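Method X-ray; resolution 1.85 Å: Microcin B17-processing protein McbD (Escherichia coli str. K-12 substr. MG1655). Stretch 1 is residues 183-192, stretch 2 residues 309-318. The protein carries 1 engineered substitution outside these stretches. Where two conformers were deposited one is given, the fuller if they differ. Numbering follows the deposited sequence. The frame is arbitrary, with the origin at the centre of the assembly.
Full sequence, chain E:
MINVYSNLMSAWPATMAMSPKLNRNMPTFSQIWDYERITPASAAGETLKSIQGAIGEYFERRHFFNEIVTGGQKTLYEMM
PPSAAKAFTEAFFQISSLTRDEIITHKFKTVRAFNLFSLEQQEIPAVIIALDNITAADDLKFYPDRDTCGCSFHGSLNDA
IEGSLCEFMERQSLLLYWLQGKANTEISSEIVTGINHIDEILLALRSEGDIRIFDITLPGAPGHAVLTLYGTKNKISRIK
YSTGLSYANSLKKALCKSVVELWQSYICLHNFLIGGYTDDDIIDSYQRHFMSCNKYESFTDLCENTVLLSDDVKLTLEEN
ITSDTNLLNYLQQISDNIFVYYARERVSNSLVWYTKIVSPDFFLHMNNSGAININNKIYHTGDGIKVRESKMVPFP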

# COMPACT_ATOMS: atom_id res chain seq x y z
N ALA E 183 37.70 27.54 37.60
CA ALA E 183 37.34 26.21 37.11
C ALA E 183 38.29 25.20 37.73
O ALA E 183 39.39 25.55 38.17
CB ALA E 183 37.45 26.18 35.60
N ASN E 184 37.90 23.93 37.76
CA ASN E 184 38.76 22.90 38.35
C ASN E 184 39.86 22.47 37.39
O ASN E 184 41.03 22.43 37.75
CB ASN E 184 37.95 21.68 38.78
CG ASN E 184 36.83 22.06 39.74
OD1 ASN E 184 37.08 22.68 40.77
ND2 ASN E 184 35.60 21.74 39.36
N THR E 185 39.49 22.19 36.15
CA THR E 185 40.44 21.71 35.16
C THR E 185 39.91 22.01 33.77
O THR E 185 38.72 22.31 33.60
CB THR E 185 40.64 20.18 35.31
OG1 THR E 185 41.96 19.81 34.86
CG2 THR E 185 39.60 19.43 34.51
N GLU E 186 40.81 21.95 32.80
CA GLU E 186 40.46 22.06 31.39
C GLU E 186 40.60 20.66 30.76
O GLU E 186 41.58 19.95 31.02
CB GLU E 186 41.37 23.07 30.69
CG GLU E 186 41.01 23.26 29.21
CD GLU E 186 41.82 24.32 28.50
OE1 GLU E 186 42.46 25.16 29.18
OE2 GLU E 186 41.77 24.33 27.25
N ILE E 187 39.64 20.28 29.93
CA ILE E 187 39.72 19.05 29.13
C ILE E 187 40.23 19.44 27.76
O ILE E 187 39.80 20.45 27.21
CB ILE E 187 38.34 18.40 28.89
CG1 ILE E 187 37.59 18.19 30.20
CG2 ILE E 187 38.48 17.11 28.10
CD1 ILE E 187 38.36 17.47 31.25
N SER E 188 41.12 18.62 27.19
CA SER E 188 41.74 18.96 25.92
C SER E 188 40.70 19.28 24.87
O SER E 188 39.71 18.55 24.70
CB SER E 188 42.60 17.82 25.38
OG SER E 188 43.11 18.18 24.11
N SER E 189 40.94 20.38 24.15
CA SER E 189 40.05 20.81 23.10
C SER E 189 40.12 19.84 21.91
O SER E 189 39.18 19.77 21.14
CB SER E 189 40.36 22.24 22.68
OG SER E 189 41.71 22.35 22.31
N GLU E 190 41.20 19.05 21.81
CA GLU E 190 41.29 17.99 20.79
C GLU E 190 40.77 16.62 21.24
O GLU E 190 40.95 15.64 20.53
CB GLU E 190 42.73 17.85 20.28
CG GLU E 190 43.23 19.07 19.52
CD GLU E 190 44.73 19.06 19.30
OE1 GLU E 190 45.39 17.99 19.38
OE2 GLU E 190 45.28 20.14 19.04
N ILE E 191 40.09 16.56 22.39
CA ILE E 191 39.59 15.31 22.97
C ILE E 191 38.81 14.50 21.96
O ILE E 191 38.03 15.06 21.20
CB ILE E 191 38.70 15.57 24.22
CG1 ILE E 191 38.41 14.29 25.00
CG2 ILE E 191 37.36 16.25 23.86
CD1 ILE E 191 39.61 13.77 25.77
N VAL E 192 39.04 13.18 21.94
CA VAL E 192 38.24 12.24 21.13
C VAL E 192 37.44 11.37 22.09
O VAL E 192 38.02 10.76 22.99
CB VAL E 192 39.14 11.36 20.22
CG1 VAL E 192 38.31 10.28 19.52
CG2 VAL E 192 39.85 12.23 19.19
N LEU E 309 42.29 25.47 38.70
CA LEU E 309 42.92 24.90 39.92
C LEU E 309 44.07 23.95 39.54
O LEU E 309 45.09 23.96 40.19
CB LEU E 309 41.90 24.18 40.83
N SER E 310 43.89 23.18 38.46
CA SER E 310 44.92 22.29 37.91
C SER E 310 45.43 22.79 36.56
O SER E 310 44.66 22.99 35.63
CB SER E 310 44.37 20.88 37.72
OG SER E 310 44.39 20.13 38.93
N ASP E 311 46.75 22.93 36.46
CA ASP E 311 47.42 23.38 35.24
C ASP E 311 47.44 22.35 34.10
O ASP E 311 47.43 22.73 32.93
CB ASP E 311 48.88 23.79 35.57
N ASP E 312 47.49 21.05 34.44
CA ASP E 312 47.53 19.98 33.44
C ASP E 312 46.21 19.89 32.67
O ASP E 312 45.16 19.66 33.27
CB ASP E 312 47.80 18.64 34.11
N VAL E 313 46.27 20.07 31.35
CA VAL E 313 45.11 19.89 30.47
C VAL E 313 44.82 18.38 30.38
O VAL E 313 45.70 17.60 30.01
CB VAL E 313 45.37 20.50 29.08
CG1 VAL E 313 44.24 20.17 28.10
CG2 VAL E 313 45.56 22.01 29.20
N LYS E 314 43.59 17.98 30.71
CA LYS E 314 43.24 16.57 30.77
C LYS E 314 43.16 15.97 29.36
O LYS E 314 42.43 16.49 28.50
CB LYS E 314 41.91 16.34 31.48
CG LYS E 314 41.88 16.56 32.98
CD LYS E 314 40.62 15.91 33.58
N LEU E 315 43.88 14.86 29.15
CA LEU E 315 43.86 14.12 27.88
C LEU E 315 42.93 12.90 27.89
O LEU E 315 42.67 12.32 26.84
CB LEU E 315 45.28 13.64 27.52
CG LEU E 315 46.41 14.64 27.31
CD1 LEU E 315 47.66 13.91 26.83
CD2 LEU E 315 46.04 15.73 26.32
N THR E 316 42.43 12.52 29.07
CA THR E 316 41.49 11.41 29.24
C THR E 316 40.37 11.79 30.22
O THR E 316 40.50 12.78 30.98
CB THR E 316 42.18 10.14 29.76
OG1 THR E 316 42.82 10.42 31.00
CG2 THR E 316 43.25 9.65 28.75
N LEU E 317 39.30 11.00 30.22
CA LEU E 317 38.08 11.33 30.92
C LEU E 317 37.79 10.45 32.14
O LEU E 317 36.63 10.11 32.39
CB LEU E 317 36.91 11.29 29.93
CG LEU E 317 37.12 12.09 28.64
CD1 LEU E 317 36.01 11.79 27.65
CD2 LEU E 317 37.22 13.59 28.92
N GLU E 318 38.80 10.10 32.91
CA GLU E 318 38.57 9.30 34.13
C GLU E 318 38.00 10.10 35.33
O GLU E 318 38.26 11.31 35.47
CB GLU E 318 39.82 8.55 34.55
CG GLU E 318 40.87 9.35 35.33
CD GLU E 318 41.72 10.27 34.48
OE1 GLU E 318 41.49 10.34 33.24
OE2 GLU E 318 42.63 10.92 35.05
O HOH W 1 43.46 21.77 33.57

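Backbone hydrogen bonds at two sites, a bridging water between them and an apolar cluster at the far end hold residues 309-318 against residues 183-192. At the start, L309 N donates to A183 O (2.9 Å) and S310 N to N184 O (3.0 Å); these contacts use main-chain atoms, so they do not depend on the L309 side chain, which is modelled only to CB. Beyond S310 the chain bulges outward, with D311 making no contact, and a water fills the gap. The water oxygen donates to S310 O and D312 O (2.7 Å each) and accepts from T185 OG1 and E186 N (2.8 Å each), so the T185 hydroxyl serves as a polar anchor. V313 lays CG1 3.5 Å from S188 CA and 4.0 Å from S188 CB, an apolar contact at an otherwise exposed valine. K314 forms a single beta bridge with I187: K314 N donates to E186 O (2.8 Å) and S188 N to K314 O (2.8 Å). The K314 CB points toward stretch 1, and K314 CD, the last atom modelled, packs 3.6 Å from I187 CD1. L315 points away at CB, yet its CD2 returns to 4.1 Å from S188 CB. Finally, L317 CD2 meets I187 CG2 (3.8 Å) and I191 CD1 (4.0 Å), joining three branched apolar side chains; both isoleucines are buried.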